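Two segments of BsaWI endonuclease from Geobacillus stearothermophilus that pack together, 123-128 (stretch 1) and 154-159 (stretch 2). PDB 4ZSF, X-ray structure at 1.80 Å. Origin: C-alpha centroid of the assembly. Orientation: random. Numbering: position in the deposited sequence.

Stretch 1 123-128: QEIANE
Stretch 2, residues 154-159: DKEYVF

Three direct hydrogen bonds join the stretches. Ala 126 N donates to Glu 156 O at 2.8 Å, nearly straight at 172°. Asn 127 clamps the backbone of Val 158. Val 158 N donates to Asn 127 OD1 at 2.8 Å (143°), and Asn 127 ND2 donates to Val 158 O at 2.9 Å (174°). One amide thus satisfies both polar groups of a strand residue. Asn 127 is m, with chi2 at 62°.

Two waters extend the polar network. Water 1 donates to Glu 124 O (2.8 Å) and accepts from Glu 156 N (2.9 Å). Water 2 donates to Glu 124 O (2.8 Å) and to Glu 156 OE1 (2.6 Å); Glu 156 is extended, t,t.

Residues 155-159 form a strand. Stretch 1 is irregular: phi/psi is -107/125 at Ile 125, -88/0 at Ala 126 and -58/156 at Asn 127. The directions 124 to 127 and 155 to 158 differ by 66°. Ala 126 CA lies 5.4 Å from Tyr 157 CA.

Ala 126 points toward the strand. Its CB sits over one face of the Tyr 157 ring (m, chi2 -88°), 4.0 Å from the centroid, a CH-pi contact, and also meets Lys 155 CB at 3.6 Å. Ile 125 (m,m) places CG2 4.1 Å from Val 158 CG2 (chi1 t), an apolar contact.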

ATOM      1  N   GLN A 123      24.380  -3.749  21.406  1.00 36.84           N
ATOM      2  CA  GLN A 123      24.135  -4.031  22.827  1.00 39.31           C
ATOM      3  C   GLN A 123      24.214  -2.779  23.722  1.00 37.69           C
ATOM      4  O   GLN A 123      24.733  -2.828  24.831  1.00 40.52           O
ATOM      5  CB  GLN A 123      25.116  -5.111  23.317  1.00 42.89           C
ATOM      6  CG  GLN A 123      25.003  -6.388  22.523  1.00 46.91           C
ATOM      7  N   GLU A 124      23.614  -1.683  23.268  1.00 34.86           N
ATOM      8  CA  GLU A 124      23.643  -0.427  24.003  1.00 31.98           C
ATOM      9  C   GLU A 124      22.327  -0.172  24.761  1.00 31.83           C
ATOM     10  O   GLU A 124      22.220   0.843  25.468  1.00 31.15           O
ATOM     11  CB  GLU A 124      23.928   0.744  23.049  1.00 34.42           C
ATOM     12  CG  GLU A 124      25.358   0.723  22.559  1.00 43.31           C
ATOM     13  CD  GLU A 124      25.570   1.448  21.241  1.00 51.93           C
ATOM     14  OE1 GLU A 124      24.637   2.097  20.739  1.00 52.64           O
ATOM     15  OE2 GLU A 124      26.706   1.365  20.707  1.00 58.65           O
ATOM     16  N   ILE A 125      21.362  -1.092  24.631  1.00 29.47           N
ATOM     17  CA  ILE A 125      20.023  -0.913  25.246  1.00 28.61           C
ATOM     18  C   ILE A 125      19.918  -1.852  26.427  1.00 28.96           C
ATOM     19  O   ILE A 125      20.162  -3.051  26.304  1.00 30.18           O
ATOM     20  CB  ILE A 125      18.876  -1.208  24.234  1.00 30.22           C
ATOM     21  CG1 ILE A 125      18.998  -0.273  23.041  1.00 32.36           C
ATOM     22  CG2 ILE A 125      17.501  -1.114  24.919  1.00 28.80           C
ATOM     23  CD1 ILE A 125      19.008   1.232  23.405  1.00 32.10           C
ATOM     24  N   ALA A 126      19.598  -1.316  27.595  1.00 24.52           N
ATOM     25  CA  ALA A 126      19.621  -2.090  28.830  1.00 27.86           C
ATOM     26  C   ALA A 126      18.329  -2.847  29.166  1.00 28.50           C
ATOM     27  O   ALA A 126      18.269  -3.521  30.202  1.00 26.00           O
ATOM     28  CB  ALA A 126      19.993  -1.150  30.019  1.00 32.22           C
ATOM     29  N   ASN A 127      17.298  -2.751  28.350  1.00 26.01           N
ATOM     30  CA  ASN A 127      16.047  -3.487  28.690  1.00 25.49           C
ATOM     31  C   ASN A 127      16.281  -4.982  28.837  1.00 29.59           C
ATOM     32  O   ASN A 127      17.219  -5.528  28.263  1.00 27.89           O
ATOM     33  CB  ASN A 127      14.958  -3.296  27.632  1.00 25.98           C
ATOM     34  CG  ASN A 127      14.490  -1.869  27.523  1.00 25.25           C
ATOM     35  OD1 ASN A 127      15.273  -1.007  27.184  1.00 25.24           O
ATOM     36  ND2 ASN A 127      13.189  -1.633  27.722  1.00 22.48           N
ATOM     37  N   GLU A 128      15.404  -5.633  29.591  1.00 27.70           N
ATOM     38  CA  GLU A 128      15.423  -7.062  29.756  1.00 33.32           C
ATOM     39  C   GLU A 128      15.340  -7.739  28.438  1.00 29.03           C
ATOM     40  O   GLU A 128      14.678  -7.202  27.550  1.00 28.10           O
ATOM     41  CB  GLU A 128      14.230  -7.489  30.579  1.00 39.05           C
ATOM     42  CG  GLU A 128      14.088  -6.777  31.929  1.00 44.86           C
ATOM     43  CD  GLU A 128      13.885  -7.777  33.043  1.00 43.71           C
ATOM     44  OE1 GLU A 128      13.950  -8.985  32.748  1.00 43.25           O
ATOM     45  OE2 GLU A 128      13.668  -7.369  34.190  1.00 44.68           O
ATOM     46  N   ASP A 154      23.133   4.958  34.811  1.00 40.73           N
ATOM     47  CA  ASP A 154      24.078   4.887  33.698  1.00 46.66           C
ATOM     48  C   ASP A 154      23.712   3.881  32.608  1.00 43.24           C
ATOM     49  O   ASP A 154      24.569   3.488  31.840  1.00 42.48           O
ATOM     50  CB  ASP A 154      25.498   4.552  34.199  1.00 59.12           C
ATOM     51  CG  ASP A 154      26.170   5.718  34.916  1.00 68.50           C
ATOM     52  OD1 ASP A 154      25.492   6.712  35.270  1.00 70.17           O
ATOM     53  OD2 ASP A 154      27.394   5.625  35.139  1.00 74.63           O
ATOM     54  N   LYS A 155      22.443   3.496  32.514  1.00 36.95           N
ATOM     55  CA  LYS A 155      22.010   2.525  31.507  1.00 31.96           C
ATOM     56  C   LYS A 155      20.852   3.164  30.781  1.00 30.63           C
ATOM     57  O   LYS A 155      20.143   3.965  31.381  1.00 30.38           O
ATOM     58  CB  LYS A 155      21.584   1.211  32.149  1.00 36.37           C
ATOM     59  CG  LYS A 155      22.778   0.356  32.579  1.00 42.62           C
ATOM     60  CD  LYS A 155      22.334  -0.719  33.516  1.00 50.10           C
ATOM     61  CE  LYS A 155      21.911  -0.117  34.856  1.00 56.46           C
ATOM     62  NZ  LYS A 155      22.311  -0.995  35.999  1.00 62.93           N
ATOM     63  N   GLU A 156      20.643   2.815  29.506  1.00 26.97           N
ATOM     64  CA  GLU A 156      19.613   3.470  28.737  1.00 25.66           C
ATOM     65  C   GLU A 156      18.514   2.463  28.459  1.00 24.52           C
ATOM     66  O   GLU A 156      18.766   1.351  27.946  1.00 28.37           O
ATOM     67  CB  GLU A 156      20.228   4.027  27.417  1.00 30.29           C
ATOM     68  CG  GLU A 156      19.234   4.786  26.518  1.00 29.06           C
ATOM     69  CD  GLU A 156      19.913   5.544  25.374  1.00 31.83           C
ATOM     70  OE1 GLU A 156      21.163   5.364  25.153  1.00 35.10           O
ATOM     71  OE2 GLU A 156      19.210   6.345  24.708  1.00 29.11           O
ATOM     72  N   TYR A 157      17.278   2.863  28.768  1.00 23.97           N
ATOM     73  CA  TYR A 157      16.119   1.987  28.644  1.00 21.91           C
ATOM     74  C   TYR A 157      15.135   2.532  27.646  1.00 23.62           C
ATOM     75  O   TYR A 157      14.754   3.675  27.798  1.00 21.83           O
ATOM     76  CB  TYR A 157      15.398   1.871  29.968  1.00 20.26           C
ATOM     77  CG  TYR A 157      16.261   1.233  31.029  1.00 23.28           C
ATOM     78  CD1 TYR A 157      16.284  -0.152  31.177  1.00 23.49           C
ATOM     79  CD2 TYR A 157      17.087   2.019  31.864  1.00 26.17           C
ATOM     80  CE1 TYR A 157      17.098  -0.757  32.180  1.00 29.22           C
ATOM     81  CE2 TYR A 157      17.890   1.419  32.847  1.00 29.96           C
ATOM     82  CZ  TYR A 157      17.888   0.053  32.989  1.00 33.38           C
ATOM     83  OH  TYR A 157      18.685  -0.497  33.966  1.00 38.61           O
ATOM     84  N   VAL A 158      14.670   1.714  26.689  1.00 22.31           N
ATOM     85  CA  VAL A 158      13.505   2.131  25.897  1.00 19.65           C
ATOM     86  C   VAL A 158      12.245   2.034  26.774  1.00 19.46           C
ATOM     87  O   VAL A 158      11.958   0.972  27.314  1.00 20.67           O
ATOM     88  CB  VAL A 158      13.329   1.250  24.644  1.00 20.90           C
ATOM     89  CG1 VAL A 158      12.004   1.598  23.913  1.00 22.44           C
ATOM     90  CG2 VAL A 158      14.514   1.447  23.753  1.00 21.05           C
ATOM     91  N   PHE A 159      11.475   3.119  26.900  1.00 19.38           N
ATOM     92  CA  PHE A 159      10.234   3.008  27.702  1.00 18.86           C
ATOM     93  C   PHE A 159       9.001   3.393  26.860  1.00 21.80           C
ATOM     94  O   PHE A 159       7.871   3.237  27.342  1.00 20.77           O
ATOM     95  CB  PHE A 159      10.300   3.892  28.960  1.00 15.61           C
ATOM     96  CG  PHE A 159      10.260   5.428  28.685  1.00 19.22           C
ATOM     97  CD1 PHE A 159      11.441   6.145  28.444  1.00 19.54           C
ATOM     98  CD2 PHE A 159       9.024   6.123  28.668  1.00 18.91           C
ATOM     99  CE1 PHE A 159      11.399   7.570  28.187  1.00 17.33           C
ATOM    100  CE2 PHE A 159       8.978   7.474  28.479  1.00 17.28           C
ATOM    101  CZ  PHE A 159      10.111   8.198  28.212  1.00 15.32           C
TER
HETATM  102  O   HOH W   1      22.548   1.031  28.236  1.00 34.58           O
HETATM  103  O   HOH W   2      23.070   3.546  25.341  1.00 35.42           O